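Aminopeptidase N family protein (Idiomarina loihiensis L2TR, PDB 4FGM) probably acts as a zinc-dependent aminopeptidase of the M61 family, holding a zinc ion to which a maleic acid molecule is bound. Local coordinates at residues A[205-210]-A[270-275]; A[183-188]-A[210-215]; A[263-268]-A[316-321]. All coordinates share one frame; numbering follows the deposited sequence.

Interaction 1. Residues A[205-210]-A[270-275]. With ZN (zinc ion), chain C; MAE (maleic acid), chain B.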
loop_
_atom_site.group_PDB
_atom_site.type_symbol
_atom_site.label_atom_id
_atom_site.label_comp_id
_atom_site.label_asym_id
_atom_site.label_seq_id
_atom_site.Cartn_x
_atom_site.Cartn_y
_atom_site.Cartn_z
ATOM N N ALA A 205 -17.479 8.859 -5.786
ATOM C CA ALA A 205 -17.880 10.252 -5.616
ATOM C C ALA A 205 -18.228 10.487 -4.149
ATOM O O ALA A 205 -17.845 11.504 -3.570
ATOM C CB ALA A 205 -19.084 10.578 -6.499
ATOM N N LYS A 206 -18.949 9.544 -3.549
ATOM C CA LYS A 206 -19.322 9.662 -2.146
ATOM C C LYS A 206 -18.088 9.653 -1.257
ATOM O O LYS A 206 -17.907 10.545 -0.421
ATOM C CB LYS A 206 -20.278 8.532 -1.733
ATOM C CG LYS A 206 -21.744 8.886 -1.918
ATOM C CD LYS A 206 -22.681 7.903 -1.221
ATOM C CE LYS A 206 -22.972 6.681 -2.076
ATOM N NZ LYS A 206 -23.952 5.773 -1.410
ATOM N N ILE A 207 -17.238 8.648 -1.434
ATOM C CA ILE A 207 -16.024 8.557 -0.639
ATOM C C ILE A 207 -15.195 9.838 -0.779
ATOM O O ILE A 207 -14.777 10.433 0.218
ATOM C CB ILE A 207 -15.171 7.354 -1.076
ATOM C CG1 ILE A 207 -15.929 6.055 -0.783
ATOM C CG2 ILE A 207 -13.831 7.379 -0.371
ATOM C CD1 ILE A 207 -15.318 4.825 -1.418
ATOM N N CYS A 208 -14.974 10.263 -2.019
ATOM C CA CYS A 208 -14.187 11.462 -2.290
ATOM C C CYS A 208 -14.763 12.745 -1.690
ATOM O O CYS A 208 -14.024 13.555 -1.124
ATOM C CB CYS A 208 -13.998 11.632 -3.799
ATOM S SG CYS A 208 -12.893 10.399 -4.522
ATOM N N GLU A 209 -16.071 12.943 -1.819
ATOM C CA GLU A 209 -16.680 14.136 -1.252
ATOM C C GLU A 209 -16.498 14.126 0.260
ATOM O O GLU A 209 -16.192 15.155 0.862
ATOM C CB GLU A 209 -18.158 14.227 -1.635
ATOM C CG GLU A 209 -18.343 14.755 -3.048
ATOM C CD GLU A 209 -19.787 14.788 -3.505
ATOM O OE1 GLU A 209 -20.488 13.764 -3.343
ATOM O OE2 GLU A 209 -20.211 15.833 -4.047
ATOM N N THR A 210 -16.660 12.957 0.870
ATOM C CA THR A 210 -16.477 12.842 2.311
ATOM C C THR A 210 -15.076 13.301 2.701
ATOM O O THR A 210 -14.898 13.997 3.697
ATOM C CB THR A 210 -16.685 11.392 2.776
ATOM O OG1 THR A 210 -18.060 11.038 2.605
ATOM C CG2 THR A 210 -16.310 11.228 4.224
ATOM N N LEU A 270 -9.213 0.341 -0.851
ATOM C CA LEU A 270 -7.929 0.660 -1.476
ATOM C C LEU A 270 -7.952 2.070 -2.072
ATOM O O LEU A 270 -7.010 2.847 -1.875
ATOM C CB LEU A 270 -7.599 -0.350 -2.579
ATOM C CG LEU A 270 -6.322 -0.096 -3.399
ATOM C CD1 LEU A 270 -5.088 -0.075 -2.501
ATOM C CD2 LEU A 270 -6.179 -1.192 -4.432
ATOM N N CYS A 271 -9.024 2.395 -2.795
ATOM C CA CYS A 271 -9.146 3.715 -3.415
ATOM C C CYS A 271 -9.196 4.795 -2.347
ATOM O O CYS A 271 -8.546 5.832 -2.463
ATOM C CB CYS A 271 -10.410 3.807 -4.266
ATOM S SG CYS A 271 -10.463 2.656 -5.636
ATOM N N CYS A 272 -9.977 4.535 -1.306
ATOM C CA CYS A 272 -10.125 5.462 -0.197
ATOM C C CYS A 272 -8.765 5.705 0.461
ATOM O O CYS A 272 -8.459 6.814 0.898
ATOM C CB CYS A 272 -11.098 4.880 0.826
ATOM S SG CYS A 272 -11.442 5.946 2.221
ATOM N N HIS A 273 -7.957 4.651 0.517
ATOM C CA HIS A 273 -6.635 4.703 1.121
ATOM C C HIS A 273 -5.672 5.593 0.310
ATOM O O HIS A 273 -4.991 6.468 0.863
ATOM C CB HIS A 273 -6.075 3.277 1.225
ATOM C CG HIS A 273 -4.751 3.188 1.915
ATOM N ND1 HIS A 273 -4.627 2.827 3.240
ATOM C CD2 HIS A 273 -3.493 3.416 1.467
ATOM C CE1 HIS A 273 -3.349 2.833 3.580
ATOM N NE2 HIS A 273 -2.640 3.188 2.523
ATOM N N GLU A 274 -5.614 5.375 -1.001
ATOM C CA GLU A 274 -4.711 6.162 -1.831
ATOM C C GLU A 274 -5.141 7.627 -1.898
ATOM O O GLU A 274 -4.308 8.532 -1.847
ATOM C CB GLU A 274 -4.637 5.565 -3.237
ATOM C CG GLU A 274 -4.216 4.091 -3.292
ATOM C CD GLU A 274 -2.988 3.779 -2.453
ATOM O OE1 GLU A 274 -2.144 4.674 -2.259
ATOM O OE2 GLU A 274 -2.853 2.628 -1.992
ATOM N N TYR A 275 -6.450 7.847 -2.001
ATOM C CA TYR A 275 -7.016 9.193 -2.073
ATOM C C TYR A 275 -6.641 9.981 -0.817
ATOM O O TYR A 275 -6.182 11.122 -0.898
ATOM C CB TYR A 275 -8.539 9.111 -2.199
ATOM C CG TYR A 275 -9.208 10.377 -2.702
ATOM C CD1 TYR A 275 -9.050 10.793 -4.026
ATOM C CD2 TYR A 275 -10.036 11.136 -1.864
ATOM C CE1 TYR A 275 -9.701 11.922 -4.503
ATOM C CE2 TYR A 275 -10.692 12.269 -2.334
ATOM C CZ TYR A 275 -10.525 12.655 -3.652
ATOM O OH TYR A 275 -11.199 13.748 -4.133
HETATM ZN ZN ZN C . -0.475 3.814 2.370
HETATM C C1 MAE B . 0.842 2.247 0.646
HETATM O O1 MAE B . 1.633 2.432 1.636
HETATM O O2 MAE B . 0.126 3.205 0.276
HETATM C C2 MAE B . 0.872 0.926 -0.021
HETATM C C3 MAE B . 1.778 0.356 -0.811
HETATM C C4 MAE B . 3.050 0.931 -1.235
HETATM O O3 MAE B . 3.471 2.069 -0.954
HETATM O O4 MAE B . 3.763 0.157 -1.907
#
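Cys208 lays its sulfur over one face of the Tyr275 ring: SG stands 3.5 Å from the centroid of that ring, 16° off the ring normal. The position is slightly offset toward the hydroxyl-bearing end, where Cys208 SG comes within 3.4 Å of Tyr275 CZ. The cysteine methylene continues the same overlap, with Cys208 CB 3.5 Å from Tyr275 OH, so both cover the outer part of the ring. Tyr275 reaches across because its CG is anti to the backbone N (chi1 -162°), which carries the ring off helix 262-277 against the side of helix 197-215. Its hydroxyl is hydrogen-bonded to His185 NE2, so the buried polar tip has a partner and the ring is tethered at its far end. One residue earlier on helix 197-215, the branch methyl of Ile207 meets the other cysteine: Ile207 CG2 lies 3.8 Å from Cys272 SG and almost as close to Cys272 CB. No hydrogen bond joins the two segments, whose mutual burial of 214 Å² is apolar and sulfur-aromatic.

The other side of helix 262-277 faces the metal. CG of His273 is also anti to its backbone N (chi1 -176°), but one residue round from Cys272 this carries the imidazole to the metal side of the helix, and His273 NE2 binds zinc at 2.3 Å. Maleic acid O2 binds the same zinc at 2.3 Å and lies near the His273 ring plane. Glu274 OE1 remains 3.7 Å from maleic acid O2. Asp314 holds His273 ND1 from the second shell, while His277 and Glu307 complete the protein ligands. Two histidines one helical turn apart, with a glutamate from farther along the chain, form the HExxH-plus-Glu zinc site characteristic of gluzincin peptidases.

Interaction 2. Residues A[183-188]-A[210-215]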
loop_
_atom_site.group_PDB
_atom_site.type_symbol
_atom_site.label_atom_id
_atom_site.label_comp_id
_atom_site.label_asym_id
_atom_site.label_seq_id
_atom_site.Cartn_x
_atom_site.Cartn_y
_atom_site.Cartn_z
ATOM N N ILE A 183 -14.931 19.176 -8.380
ATOM C CA ILE A 183 -13.641 18.770 -8.921
ATOM C C ILE A 183 -13.802 17.554 -9.834
ATOM O O ILE A 183 -14.560 16.631 -9.523
ATOM C CB ILE A 183 -12.636 18.465 -7.782
ATOM C CG1 ILE A 183 -12.422 19.732 -6.944
ATOM C CG2 ILE A 183 -11.304 17.982 -8.362
ATOM C CD1 ILE A 183 -11.316 19.622 -5.893
ATOM N N LYS A 184 -13.111 17.563 -10.971
ATOM C CA LYS A 184 -13.200 16.445 -11.909
ATOM C C LYS A 184 -12.364 15.253 -11.463
ATOM O O LYS A 184 -11.206 15.399 -11.075
ATOM C CB LYS A 184 -12.752 16.860 -13.311
ATOM C CG LYS A 184 -13.669 17.853 -13.996
ATOM C CD LYS A 184 -13.417 17.884 -15.494
ATOM C CE LYS A 184 -14.201 19.004 -16.147
ATOM N NZ LYS A 184 -15.623 18.991 -15.712
ATOM N N HIS A 185 -12.972 14.073 -11.527
ATOM C CA HIS A 185 -12.322 12.822 -11.155
ATOM C C HIS A 185 -12.485 11.819 -12.289
ATOM O O HIS A 185 -13.405 11.926 -13.102
ATOM C CB HIS A 185 -12.948 12.239 -9.884
ATOM C CG HIS A 185 -12.582 12.970 -8.630
ATOM N ND1 HIS A 185 -13.047 14.237 -8.339
ATOM C CD2 HIS A 185 -11.801 12.607 -7.585
ATOM C CE1 HIS A 185 -12.571 14.619 -7.167
ATOM N NE2 HIS A 185 -11.812 13.650 -6.687
ATOM N N SER A 186 -11.593 10.837 -12.330
ATOM C CA SER A 186 -11.634 9.803 -13.357
ATOM C C SER A 186 -11.287 8.432 -12.806
ATOM O O SER A 186 -10.391 8.287 -11.969
ATOM C CB SER A 186 -10.648 10.115 -14.489
ATOM O OG SER A 186 -11.020 11.276 -15.204
ATOM N N LEU A 187 -12.019 7.430 -13.272
ATOM C CA LEU A 187 -11.743 6.060 -12.906
ATOM C C LEU A 187 -11.289 5.486 -14.234
ATOM O O LEU A 187 -12.033 5.531 -15.215
ATOM C CB LEU A 187 -12.994 5.324 -12.427
ATOM C CG LEU A 187 -12.736 3.813 -12.266
ATOM C CD1 LEU A 187 -11.635 3.576 -11.231
ATOM C CD2 LEU A 187 -14.011 3.105 -11.863
ATOM N N VAL A 188 -10.064 4.975 -14.277
ATOM C CA VAL A 188 -9.524 4.409 -15.508
ATOM C C VAL A 188 -9.176 2.945 -15.314
ATOM O O VAL A 188 -8.499 2.582 -14.350
ATOM C CB VAL A 188 -8.257 5.171 -15.953
ATOM C CG1 VAL A 188 -7.753 4.617 -17.282
ATOM C CG2 VAL A 188 -8.562 6.646 -16.064
ATOM N N THR A 210 -16.660 12.957 0.870
ATOM C CA THR A 210 -16.477 12.842 2.311
ATOM C C THR A 210 -15.076 13.301 2.701
ATOM O O THR A 210 -14.898 13.997 3.697
ATOM C CB THR A 210 -16.685 11.392 2.776
ATOM O OG1 THR A 210 -18.060 11.038 2.605
ATOM C CG2 THR A 210 -16.310 11.228 4.224
ATOM N N GLN A 211 -14.078 12.930 1.911
ATOM C CA GLN A 211 -12.713 13.321 2.235
ATOM C C GLN A 211 -12.452 14.815 2.027
ATOM O O GLN A 211 -11.854 15.470 2.889
ATOM C CB GLN A 211 -11.717 12.459 1.448
ATOM C CG GLN A 211 -11.764 10.985 1.896
ATOM C CD GLN A 211 -10.513 10.189 1.551
ATOM O OE1 GLN A 211 -9.393 10.699 1.634
ATOM N NE2 GLN A 211 -10.700 8.919 1.187
ATOM N N ILE A 212 -12.910 15.359 0.901
ATOM C CA ILE A 212 -12.729 16.779 0.635
ATOM C C ILE A 212 -13.441 17.595 1.721
ATOM O O ILE A 212 -12.924 18.614 2.175
ATOM C CB ILE A 212 -13.285 17.164 -0.746
ATOM C CG1 ILE A 212 -12.472 16.471 -1.839
ATOM C CG2 ILE A 212 -13.218 18.667 -0.925
ATOM C CD1 ILE A 212 -13.103 16.543 -3.219
ATOM N N SER A 213 -14.625 17.149 2.135
ATOM C CA SER A 213 -15.359 17.843 3.189
ATOM C C SER A 213 -14.552 17.778 4.478
ATOM O O SER A 213 -14.509 18.740 5.239
ATOM C CB SER A 213 -16.722 17.191 3.440
ATOM O OG SER A 213 -17.593 17.390 2.347
ATOM N N LEU A 214 -13.913 16.635 4.714
ATOM C CA LEU A 214 -13.120 16.438 5.922
ATOM C C LEU A 214 -11.988 17.458 6.052
ATOM O O LEU A 214 -11.829 18.091 7.098
ATOM C CB LEU A 214 -12.556 15.013 5.949
ATOM C CG LEU A 214 -11.799 14.562 7.201
ATOM C CD1 LEU A 214 -11.842 13.050 7.293
ATOM C CD2 LEU A 214 -10.366 15.066 7.169
ATOM N N PHE A 215 -11.199 17.611 4.994
ATOM C CA PHE A 215 -10.100 18.562 5.017
ATOM C C PHE A 215 -10.592 19.955 4.642
ATOM O O PHE A 215 -9.881 20.947 4.823
ATOM C CB PHE A 215 -8.994 18.126 4.051
ATOM C CG PHE A 215 -8.293 16.868 4.465
ATOM C CD1 PHE A 215 -8.750 15.628 4.038
ATOM C CD2 PHE A 215 -7.183 16.921 5.304
ATOM C CE1 PHE A 215 -8.112 14.456 4.447
ATOM C CE2 PHE A 215 -6.539 15.759 5.718
ATOM C CZ PHE A 215 -7.003 14.523 5.287
#
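Ile212 points its CD1 methyl from helix 197-215 at strand 183-190, where it reaches both His185 and Ile183. The His185 approach is the slightly closer one, Ile212 CD1 lying 4.4 Å from CE1 of that ring and meeting it obliquely. The His185 end is the more firmly held. Its ND1 donates to Ile183 O at 3.1 Å with an N-H...O angle of 152°; the acceptor sits in the ring plane, although ND1 itself stands above the plane of the carbonyl. With NE2 held by Tyr275, the imidazole is gripped at both nitrogens, which should fix its rotation.

The Ile183 side is looser. Its CD1 comes only within 4.5 Å of Ile212 CD1, a bare methyl-to-methyl touch, and Ile183 is partly exposed whereas His185 and Ile212 are buried. Just 77 Å² is covered in all, and the CA atoms of Ile183 and Ile212 are 9.8 Å apart, consistent with the wide spacing of a helix over a sheet in the beta-alpha-beta unit 183-190, 197-215, 222-230. The chemistry implies that dispersion joins strand and helix, while one hydrogen bond within the strand and one to Tyr275 orient the imidazole.

Interaction 3. Residues A[263-268]-A[316-321]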
loop_
_atom_site.group_PDB
_atom_site.type_symbol
_atom_site.label_atom_id
_atom_site.label_comp_id
_atom_site.label_asym_id
_atom_site.label_seq_id
_atom_site.Cartn_x
_atom_site.Cartn_y
_atom_site.Cartn_z
ATOM N N ASN A 263 -15.088 -8.420 -1.608
ATOM C CA ASN A 263 -14.113 -8.081 -2.636
ATOM C C ASN A 263 -14.238 -6.646 -3.121
ATOM O O ASN A 263 -13.235 -5.933 -3.203
ATOM C CB ASN A 263 -14.226 -9.046 -3.812
ATOM C CG ASN A 263 -13.964 -10.470 -3.401
ATOM O OD1 ASN A 263 -13.005 -10.752 -2.680
ATOM N ND2 ASN A 263 -14.810 -11.379 -3.853
ATOM N N TYR A 264 -15.459 -6.218 -3.436
ATOM C CA TYR A 264 -15.674 -4.858 -3.899
ATOM C C TYR A 264 -15.301 -3.895 -2.775
ATOM O O TYR A 264 -14.749 -2.822 -3.022
ATOM C CB TYR A 264 -17.128 -4.663 -4.321
ATOM C CG TYR A 264 -17.473 -3.252 -4.753
ATOM C CD1 TYR A 264 -16.589 -2.503 -5.532
ATOM C CD2 TYR A 264 -18.700 -2.674 -4.407
ATOM C CE1 TYR A 264 -16.917 -1.213 -5.955
ATOM C CE2 TYR A 264 -19.040 -1.391 -4.824
ATOM C CZ TYR A 264 -18.145 -0.663 -5.597
ATOM O OH TYR A 264 -18.464 0.609 -6.016
ATOM N N GLN A 265 -15.586 -4.296 -1.541
ATOM C CA GLN A 265 -15.262 -3.484 -0.369
ATOM C C GLN A 265 -13.747 -3.268 -0.273
ATOM O O GLN A 265 -13.283 -2.180 0.065
ATOM C CB GLN A 265 -15.792 -4.170 0.899
ATOM C CG GLN A 265 -15.218 -3.656 2.210
ATOM C CD GLN A 265 -14.281 -4.660 2.858
ATOM O OE1 GLN A 265 -13.056 -4.553 2.749
ATOM N NE2 GLN A 265 -14.858 -5.656 3.526
ATOM N N THR A 266 -12.982 -4.311 -0.573
ATOM C CA THR A 266 -11.529 -4.222 -0.533
ATOM C C THR A 266 -11.046 -3.180 -1.547
ATOM O O THR A 266 -10.117 -2.421 -1.273
ATOM C CB THR A 266 -10.891 -5.585 -0.842
ATOM O OG1 THR A 266 -11.160 -6.482 0.238
ATOM C CG2 THR A 266 -9.388 -5.455 -0.995
ATOM N N PHE A 267 -11.690 -3.137 -2.710
ATOM C CA PHE A 267 -11.325 -2.177 -3.743
ATOM C C PHE A 267 -11.644 -0.755 -3.292
ATOM O O PHE A 267 -10.814 0.151 -3.426
ATOM C CB PHE A 267 -12.069 -2.471 -5.049
ATOM C CG PHE A 267 -11.799 -1.467 -6.134
ATOM C CD1 PHE A 267 -10.550 -1.397 -6.740
ATOM C CD2 PHE A 267 -12.788 -0.569 -6.527
ATOM C CE1 PHE A 267 -10.287 -0.437 -7.731
ATOM C CE2 PHE A 267 -12.538 0.388 -7.509
ATOM C CZ PHE A 267 -11.285 0.454 -8.114
ATOM N N LEU A 268 -12.850 -0.556 -2.763
ATOM C CA LEU A 268 -13.243 0.769 -2.299
ATOM C C LEU A 268 -12.330 1.222 -1.173
ATOM O O LEU A 268 -11.994 2.403 -1.063
ATOM C CB LEU A 268 -14.693 0.764 -1.827
ATOM C CG LEU A 268 -15.711 0.579 -2.953
ATOM C CD1 LEU A 268 -17.119 0.660 -2.402
ATOM C CD2 LEU A 268 -15.493 1.634 -4.011
ATOM N N TYR A 316 -12.820 3.181 7.920
ATOM C CA TYR A 316 -13.752 4.005 8.676
ATOM C C TYR A 316 -14.556 4.965 7.794
ATOM O O TYR A 316 -15.781 5.047 7.909
ATOM C CB TYR A 316 -12.993 4.779 9.758
ATOM C CG TYR A 316 -13.890 5.612 10.643
ATOM C CD1 TYR A 316 -14.929 5.023 11.369
ATOM C CD2 TYR A 316 -13.724 6.996 10.731
ATOM C CE1 TYR A 316 -15.784 5.793 12.154
ATOM C CE2 TYR A 316 -14.572 7.776 11.515
ATOM C CZ TYR A 316 -15.601 7.171 12.224
ATOM O OH TYR A 316 -16.445 7.945 12.991
ATOM N N LEU A 317 -13.872 5.685 6.909
ATOM C CA LEU A 317 -14.552 6.627 6.018
ATOM C C LEU A 317 -15.541 5.918 5.092
ATOM O O LEU A 317 -16.459 6.537 4.554
ATOM C CB LEU A 317 -13.526 7.414 5.197
ATOM C CG LEU A 317 -12.651 8.362 6.022
ATOM C CD1 LEU A 317 -11.793 9.197 5.080
ATOM C CD2 LEU A 317 -13.537 9.273 6.890
ATOM N N LEU A 318 -15.347 4.615 4.907
ATOM C CA LEU A 318 -16.231 3.822 4.062
ATOM C C LEU A 318 -17.587 3.678 4.758
ATOM O O LEU A 318 -18.637 3.610 4.107
ATOM C CB LEU A 318 -15.604 2.449 3.807
ATOM C CG LEU A 318 -15.343 2.028 2.353
ATOM C CD1 LEU A 318 -14.615 3.116 1.571
ATOM C CD2 LEU A 318 -14.518 0.761 2.366
ATOM N N HIS A 319 -17.560 3.633 6.087
ATOM C CA HIS A 319 -18.788 3.521 6.873
ATOM C C HIS A 319 -19.378 4.910 7.064
ATOM O O HIS A 319 -20.594 5.098 7.006
ATOM C CB HIS A 319 -18.508 2.919 8.250
ATOM C CG HIS A 319 -19.648 3.063 9.210
ATOM N ND1 HIS A 319 -20.854 2.423 9.033
ATOM C CD2 HIS A 319 -19.775 3.807 10.334
ATOM C CE1 HIS A 319 -21.682 2.769 10.007
ATOM N NE2 HIS A 319 -21.052 3.607 10.807
ATOM N N THR A 320 -18.494 5.875 7.289
ATOM C CA THR A 320 -18.878 7.263 7.506
ATOM C C THR A 320 -19.566 7.881 6.293
ATOM O O THR A 320 -20.409 8.764 6.430
ATOM C CB THR A 320 -17.645 8.097 7.894
ATOM O OG1 THR A 320 -17.817 8.591 9.222
ATOM C CG2 THR A 320 -17.441 9.250 6.948
ATOM N N SER A 321 -19.203 7.416 5.105
ATOM C CA SER A 321 -19.800 7.925 3.885
ATOM C C SER A 321 -21.030 7.104 3.542
ATOM O O SER A 321 -21.708 7.369 2.549
ATOM C CB SER A 321 -18.789 7.858 2.743
ATOM O OG SER A 321 -18.256 6.551 2.642
#
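This is a buried helix-to-helix contact without hydrogen bonds, in which the methyls of Leu318, on helix 308-320, rest on backbone carbonyls of helix 262-277. The evidence is in those two methyls: Leu318 CD1 lies 3.8 Å from Leu268 O, and Leu318 CD2 lies 3.9 Å from Gln265 O. The fork therefore straddles one turn of the opposing helix, touching carbonyls three residues apart. The nearest side-chain approach is Leu268 CB to Leu318 CD1, at 4.1 Å. Leu318 chi1, -122°, is away from the staggered positions, so this placement departs from the usual leucine torsions.

Both helices belong to the zinc-binding core of the M61 peptidase domain: 262-277 goes on to supply His273 and His277, and 308-320 starts immediately after the third ligand, Glu307. With an alanine in place of Leu318, a gap is likely to open beside Gln265 and Leu268, and Ile207 of helix 197-215, which also packs on this leucine, would lose that neighbour.

Leu268 is turned partly back along its own helix, its CD1 sitting 3.6 Å above one face of the Tyr264 ring, offset toward the rim. At the end of helix 308-320, Ser321 OG donates to Leu317 O at 2.6 Å, in the carbonyl plane, and the same oxygen accepts from Ser321 N.

In the fold
Helix 197-215 gives residues to interactions 1 and 2, which share Thr210, and helix 262-277 gives residues to interactions 1 and 3. Interaction 1 is thus the middle one: its centre is about 6 Å from that of interaction 2 and about 8 Å from that of interaction 3, while the latter two are about 15 Å apart. Along the chain, interaction 1 crosses both others, whereas interaction 2 closes before interaction 3 opens. A probable hydrogen bond from Gln211 NE2 to Cys272 O, 3.1 Å, joins interactions 1 and 2, and packing of Ile207 CD1 on Leu318 CD1, 3.5 Å, joins 1 and 3. Strand, zinc-binding helix and the helix following Glu307 thereby pack around helix 197-215.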